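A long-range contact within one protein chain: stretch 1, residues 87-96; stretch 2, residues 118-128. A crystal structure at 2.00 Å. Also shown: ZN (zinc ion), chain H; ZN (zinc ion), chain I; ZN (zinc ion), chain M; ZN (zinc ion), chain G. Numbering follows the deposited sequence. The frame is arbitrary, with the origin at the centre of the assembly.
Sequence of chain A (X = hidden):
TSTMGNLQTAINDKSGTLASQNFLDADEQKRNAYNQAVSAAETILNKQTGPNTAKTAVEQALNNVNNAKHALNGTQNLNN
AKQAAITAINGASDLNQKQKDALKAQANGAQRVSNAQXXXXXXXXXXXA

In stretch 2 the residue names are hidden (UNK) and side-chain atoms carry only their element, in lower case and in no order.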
ATOM      1  N   THR A  87      27.017  -7.006  -0.336  1.00 40.10           N
ATOM      2  CA  THR A  87      27.987  -7.602  -1.222  1.00 42.90           C
ATOM      3  C   THR A  87      29.261  -6.785  -1.204  1.00 42.31           C
ATOM      4  O   THR A  87      30.357  -7.339  -1.076  1.00 43.04           O
ATOM      5  CB  THR A  87      27.436  -7.707  -2.648  1.00 42.32           C
ATOM      6  OG1 THR A  87      26.332  -8.600  -2.623  1.00 42.12           O
ATOM      7  CG2 THR A  87      28.465  -8.248  -3.599  1.00 45.96           C
ATOM      8  N   ALA A  88      29.143  -5.465  -1.340  1.00 40.48           N
ATOM      9  CA  ALA A  88      30.351  -4.612  -1.253  1.00 40.93           C
ATOM     10  C   ALA A  88      31.099  -4.761   0.087  1.00 43.20           C
ATOM     11  O   ALA A  88      32.367  -4.792   0.164  1.00 45.94           O
ATOM     12  CB  ALA A  88      29.989  -3.162  -1.502  1.00 38.57           C
ATOM     13  N   ILE A  89      30.331  -4.798   1.164  1.00 40.47           N
ATOM     14  CA  ILE A  89      30.921  -4.886   2.474  1.00 40.20           C
ATOM     15  C   ILE A  89      31.653  -6.230   2.554  1.00 44.22           C
ATOM     16  O   ILE A  89      32.795  -6.311   3.009  1.00 45.66           O
ATOM     17  CB  ILE A  89      29.859  -4.774   3.554  1.00 39.49           C
ATOM     18  CG1 ILE A  89      29.320  -3.316   3.614  1.00 37.14           C
ATOM     19  CG2 ILE A  89      30.403  -5.190   4.911  1.00 41.04           C
ATOM     20  CD1 ILE A  89      27.919  -3.257   4.192  1.00 33.98           C
ATOM     21  N   ASN A  90      31.005  -7.275   2.078  1.00 47.44           N
ATOM     22  CA  ASN A  90      31.679  -8.591   2.057  1.00 50.00           C
ATOM     23  C   ASN A  90      32.945  -8.650   1.224  1.00 52.87           C
ATOM     24  O   ASN A  90      33.883  -9.317   1.608  1.00 55.10           O
ATOM     25  CB  ASN A  90      30.713  -9.670   1.666  1.00 52.21           C
ATOM     26  CG  ASN A  90      29.790 -10.003   2.799  1.00 54.13           C
ATOM     27  OD1 ASN A  90      30.145  -9.804   3.956  1.00 56.40           O
ATOM     28  ND2 ASN A  90      28.606 -10.462   2.489  1.00 56.89           N
ATOM     29  N   GLY A  91      32.984  -7.941   0.106  1.00 53.55           N
ATOM     30  CA  GLY A  91      34.168  -7.917  -0.738  1.00 56.51           C
ATOM     31  C   GLY A  91      35.200  -6.889  -0.320  1.00 54.37           C
ATOM     32  O   GLY A  91      36.198  -6.732  -0.986  1.00 57.85           O
ATOM     33  N   ALA A  92      34.986  -6.200   0.793  1.00 52.16           N
ATOM     34  CA  ALA A  92      35.925  -5.206   1.266  1.00 51.55           C
ATOM     35  C   ALA A  92      37.005  -5.859   2.166  1.00 56.96           C
ATOM     36  O   ALA A  92      36.898  -5.881   3.412  1.00 58.54           O
ATOM     37  CB  ALA A  92      35.194  -4.099   2.011  1.00 48.97           C
ATOM     38  N   SER A  93      38.051  -6.341   1.517  1.00 56.80           N
ATOM     39  CA  SER A  93      39.069  -7.170   2.155  1.00 61.49           C
ATOM     40  C   SER A  93      39.877  -6.520   3.261  1.00 61.54           C
ATOM     41  O   SER A  93      40.531  -7.237   4.036  1.00 65.41           O
ATOM     42  CB  SER A  93      40.040  -7.658   1.087  1.00 64.00           C
ATOM     43  OG  SER A  93      40.646  -6.545   0.456  1.00 63.60           O
ATOM     44  N   ASP A  94      39.885  -5.188   3.320  1.00 57.76           N
ATOM     45  CA  ASP A  94      40.675  -4.488   4.314  1.00 57.80           C
ATOM     46  C   ASP A  94      39.916  -4.188   5.599  1.00 56.84           C
ATOM     47  O   ASP A  94      40.535  -3.846   6.616  1.00 56.51           O
ATOM     48  CB  ASP A  94      41.257  -3.214   3.716  1.00 60.08           C
ATOM     49  CG  ASP A  94      42.356  -3.497   2.684  1.00 65.18           C
ATOM     50  OD1 ASP A  94      42.667  -4.677   2.429  1.00 74.19           O
ATOM     51  OD2 ASP A  94      42.944  -2.535   2.148  1.00 72.15           O
ATOM     52  N   LEU A  95      38.595  -4.340   5.570  1.00 52.38           N
ATOM     53  CA  LEU A  95      37.767  -4.078   6.750  1.00 50.62           C
ATOM     54  C   LEU A  95      37.867  -5.220   7.730  1.00 52.13           C
ATOM     55  O   LEU A  95      37.943  -6.368   7.328  1.00 51.03           O
ATOM     56  CB  LEU A  95      36.307  -3.860   6.353  1.00 48.98           C
ATOM     57  CG  LEU A  95      36.076  -2.732   5.337  1.00 47.78           C
ATOM     58  CD1 LEU A  95      34.577  -2.563   5.078  1.00 46.82           C
ATOM     59  CD2 LEU A  95      36.643  -1.418   5.833  1.00 47.69           C
ATOM     60  N   ASN A  96      37.917  -4.915   9.021  1.00 52.16           N
ATOM     61  CA  ASN A  96      37.915  -5.980   9.994  1.00 54.91           C
ATOM     62  C   ASN A  96      36.472  -6.388  10.246  1.00 55.04           C
ATOM     63  O   ASN A  96      35.529  -5.758   9.754  1.00 51.69           O
ATOM     64  CB  ASN A  96      38.664  -5.597  11.284  1.00 57.38           C
ATOM     65  CG  ASN A  96      37.991  -4.476  12.049  1.00 54.45           C
ATOM     66  OD1 ASN A  96      36.786  -4.365  12.075  1.00 51.63           O
ATOM     67  ND2 ASN A  96      38.778  -3.667  12.702  1.00 56.85           N
ATOM     68  N   UNK A 118      24.321   5.026   0.589  1.00 29.41           N
ATOM     69  CA  UNK A 118      25.321   5.728   1.450  1.00 28.97           C
ATOM     70  C   UNK A 118      26.183   4.725   2.193  1.00 28.51           C
ATOM     71  O   UNK A 118      27.409   4.882   2.329  1.00 28.61           O
ATOM     72  c   UNK A 118      24.033   7.876   1.810  1.00 31.34           C
ATOM     73  c   UNK A 118      24.628   6.651   2.454  1.00 26.95           C
ATOM     74  o   UNK A 118      24.397   8.130   0.675  1.00 33.33           O
ATOM     75  o   UNK A 118      23.215   8.607   2.428  1.00 33.76           O
ATOM     76  N   UNK A 119      25.553   3.684   2.716  1.00 28.44           N
ATOM     77  CA  UNK A 119      26.358   2.637   3.391  1.00 28.54           C
ATOM     78  C   UNK A 119      27.379   2.000   2.437  1.00 30.15           C
ATOM     79  O   UNK A 119      28.555   1.828   2.785  1.00 31.94           O
ATOM     80  c   UNK A 119      26.333   0.400   4.499  1.00 31.06           C
ATOM     81  c   UNK A 119      25.465   1.567   4.001  1.00 27.94           C
ATOM     82  c   UNK A 119      24.588   2.169   5.111  1.00 28.58           C
ATOM     83  N   UNK A 120      26.934   1.599   1.246  1.00 32.10           N
ATOM     84  CA  UNK A 120      27.853   1.057   0.271  1.00 32.43           C
ATOM     85  C   UNK A 120      29.029   2.005   0.011  1.00 34.70           C
ATOM     86  O   UNK A 120      30.185   1.595  -0.032  1.00 35.05           O
ATOM     87  c   UNK A 120      27.137   0.782  -1.036  1.00 34.47           C
ATOM     88  c   UNK A 120      28.087   0.162  -2.048  1.00 37.05           C
ATOM     89  o   UNK A 120      26.161  -0.610  -3.225  1.00 39.23           O
ATOM     90  c   UNK A 120      27.362  -0.401  -3.247  1.00 41.17           C
ATOM     91  n   UNK A 120      28.101  -0.683  -4.274  1.00 40.88           N
ATOM     92  N   UNK A 121      28.725   3.271  -0.221  1.00 35.39           N
ATOM     93  CA  UNK A 121      29.786   4.258  -0.478  1.00 38.21           C
ATOM     94  C   UNK A 121      30.751   4.389   0.708  1.00 35.69           C
ATOM     95  O   UNK A 121      31.970   4.371   0.537  1.00 33.51           O
ATOM     96  c   UNK A 121      30.689   7.531   0.013  1.00 46.08           C
ATOM     97  c   UNK A 121      30.160   6.704  -0.915  1.00 45.36           C
ATOM     98  n   UNK A 121      30.778   7.012  -2.103  1.00 47.29           N
ATOM     99  n   UNK A 121      31.618   8.305  -0.627  1.00 49.26           N
ATOM    100  c   UNK A 121      29.160   5.612  -0.797  1.00 40.48           C
ATOM    101  c   UNK A 121      31.639   7.990  -1.906  1.00 50.63           C
ATOM    102  N   UNK A 122      30.185   4.491   1.917  1.00 34.21           N
ATOM    103  CA  UNK A 122      30.997   4.579   3.140  1.00 35.60           C
ATOM    104  C   UNK A 122      31.902   3.354   3.388  1.00 36.29           C
ATOM    105  O   UNK A 122      33.083   3.500   3.765  1.00 34.71           O
ATOM    106  c   UNK A 122      29.454   6.259   4.216  1.00 34.95           C
ATOM    107  o   UNK A 122      29.883   7.105   3.402  1.00 35.69           O
ATOM    108  c   UNK A 122      30.115   4.889   4.343  1.00 34.50           C
ATOM    109  n   UNK A 122      28.403   6.470   4.959  1.00 32.47           N
ATOM    110  N   UNK A 123      31.378   2.174   3.131  1.00 35.16           N
ATOM    111  CA  UNK A 123      32.183   0.916   3.188  1.00 37.05           C
ATOM    112  C   UNK A 123      33.365   0.913   2.245  1.00 40.96           C
ATOM    113  O   UNK A 123      34.480   0.511   2.631  1.00 44.16           O
ATOM    114  c   UNK A 123      31.316  -0.282   2.868  1.00 36.42           C
ATOM    115  N   UNK A 124      33.115   1.372   1.019  1.00 41.27           N
ATOM    116  CA  UNK A 124      34.121   1.387  -0.048  1.00 42.38           C
ATOM    117  C   UNK A 124      35.189   2.419   0.254  1.00 41.36           C
ATOM    118  O   UNK A 124      36.402   2.166   0.059  1.00 40.39           O
ATOM    119  o   UNK A 124      32.534   0.673  -1.716  1.00 49.10           O
ATOM    120  c   UNK A 124      33.455   1.716  -1.401  1.00 45.83           C
ATOM    121  c   UNK A 124      34.492   1.794  -2.545  1.00 50.27           C
ATOM    122  N   UNK A 125      34.733   3.583   0.708  1.00 38.49           N
ATOM    123  CA  UNK A 125      35.637   4.632   1.208  1.00 43.33           C
ATOM    124  C   UNK A 125      36.497   4.147   2.381  1.00 41.84           C
ATOM    125  O   UNK A 125      37.733   4.299   2.385  1.00 44.93           O
ATOM    126  o   UNK A 125      37.439   7.952   0.590  1.00 56.14           O
ATOM    127  c   UNK A 125      35.670   7.100   1.887  1.00 50.93           C
ATOM    128  o   UNK A 125      35.477   8.136  -0.269  1.00 58.44           O
ATOM    129  c   UNK A 125      34.828   5.886   1.569  1.00 44.74           C
ATOM    130  c   UNK A 125      36.242   7.773   0.644  1.00 50.88           C
ATOM    131  N   UNK A 126      35.893   3.519   3.359  1.00 40.25           N
ATOM    132  CA  UNK A 126      36.657   3.029   4.500  1.00 42.22           C
ATOM    133  C   UNK A 126      37.630   1.922   4.089  1.00 43.84           C
ATOM    134  O   UNK A 126      38.734   1.818   4.604  1.00 41.59           O
ATOM    135  c   UNK A 126      36.262   2.047   6.915  1.00 40.75           C
ATOM    136  c   UNK A 126      35.118   1.515   7.800  1.00 38.35           C
ATOM    137  c   UNK A 126      35.702   2.519   5.590  1.00 40.82           C
ATOM    138  c   UNK A 126      37.028   3.171   7.629  1.00 40.93           C
ATOM    139  N   UNK A 127      37.217   1.099   3.147  1.00 44.71           N
ATOM    140  CA  UNK A 127      38.071   0.021   2.684  1.00 50.49           C
ATOM    141  C   UNK A 127      39.312   0.490   1.984  1.00 54.11           C
ATOM    142  O   UNK A 127      40.287  -0.202   1.988  1.00 58.22           O
ATOM    143  o   UNK A 127      38.395  -2.944   2.346  1.00 53.34           O
ATOM    144  c   UNK A 127      38.098  -2.170   1.440  1.00 52.29           C
ATOM    145  c   UNK A 127      37.324  -0.897   1.723  1.00 51.17           C
ATOM    146  n   UNK A 127      38.380  -2.409   0.184  1.00 53.54           N
ATOM    147  N   UNK A 128      39.283   1.686   1.409  1.00 58.86           N
ATOM    148  CA  UNK A 128      40.415   2.189   0.615  1.00 62.54           C
ATOM    149  C   UNK A 128      41.268   3.256   1.327  1.00 60.55           C
ATOM    150  O   UNK A 128      40.935   3.685   2.445  1.00 58.12           O
ATOM    151  c   UNK A 128      39.217   1.539  -1.496  1.00 64.16           C
ATOM    152  o   UNK A 128      38.923   3.706  -0.601  1.00 62.91           O
ATOM    153  c   UNK A 128      39.898   2.679  -0.761  1.00 64.54           C
TER
HETATM  154 ZN    ZN H 206      33.349   9.737   0.049  0.70 52.04          ZN
HETATM  155 ZN    ZN I 207      30.825   5.474  -3.791  0.50 56.94          ZN
HETATM  156 ZN    ZN M 211      44.257  -3.656   0.725  1.00 81.90          ZN
HETATM  157 ZN    ZN G 205      23.283  10.104   0.123  0.50 54.98          ZN
HETATM  158  O   HOH W   1      39.051  -5.100  -0.772  1.00 53.14           O
HETATM  159  O   HOH W   2      21.758  10.395   1.358  0.50 44.94           O
HETATM  160  O   HOH W   3      22.570   9.743  -1.737  0.50 52.77           O
HETATM  161  O   HOH W   4      23.975  12.004   0.232  0.50 32.89           O
HETATM  162  O   HOH W   5      33.105  10.283   1.964  0.70 37.78           O
HETATM  163  O   HOH W   6      33.296  11.359  -1.125  0.70 46.43           O

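Position 118 carries two carbons, the second bearing two oxygens, and none of these atoms touches stretch 1: D118. Its OD1 binds a zinc ion at 2.3 Å.

Position 119 has one carbon forking into two more, the beta-branched pattern, and one of the two outer carbons lies 4.0 Å from I89 CD1, an apolar contact; this is V119.

Position 120 is a chain of three carbons ending in one oxygen and one nitrogen, and the second of its carbons packs 3.9 Å from A88 CB, hence Q120. The chain runs extended (t, t), so the aliphatic part of a polar residue covers a small one.

At 121, one carbon leads to a five-membered ring of three carbons and two nitrogens, pointing away from stretch 1 and making no contact with it: H121. Both ring nitrogens hold zinc, NE2 at 2.4 Å and ND1 at 2.3 Å from their separate ions.

Position 122 has two carbons, the second with one oxygen and one nitrogen, out of reach of stretch 1, giving N122.

A single carbon at 123 points toward the other stretch and sits 3.7 Å from I89 CG1, which means A123. The CA atoms of I89 and A123 are just 6.0 Å apart.

Position 124 shows one carbon bearing an oxygen and a carbon, with no contact to stretch 1: T124. Its OG1 donates to Q120 O at 3.0 Å, one turn back along its own helix.

Three carbons ending in two oxygens, with no contact to stretch 1, identify 125 as E125.

Position 126 has four carbons forked at the second, and the branching carbon lies 3.6 Å from L95 CD2; this is L126.

Position 127 has two carbons, then one oxygen and one nitrogen. The oxygen is 2.9 Å from D94 N, a backbone donor, which suits an amide whose nitrogen can serve another partner: N127. OD1 accepts the hydrogen bond from D94 N, while ND2 donates to water 1 at 2.9 Å; the same water accepts from S93 N at 2.8 Å.

At 128, one carbon bears an oxygen and a carbon, directed away from stretch 1 and not touching it: T128.

The contact has two parts. Along the helical part of stretch 1, I89 reaches V119 and A123; the backbones come nearest at D94 and N127, with CA atoms 5.5 Å apart. Beyond the helix, the chain makes a type I turn from A92 to L95, closed by L95 N to A92 O at 3.1 Å. L95 then adds an apolar contact with L126. The rule is compact: aliphatic groups pack along the helices, and one asparagine ties the turn to the helix, through D94 N directly and S93 N by way of water 1.

Stretch 2 118-128: DVQHNATELNT
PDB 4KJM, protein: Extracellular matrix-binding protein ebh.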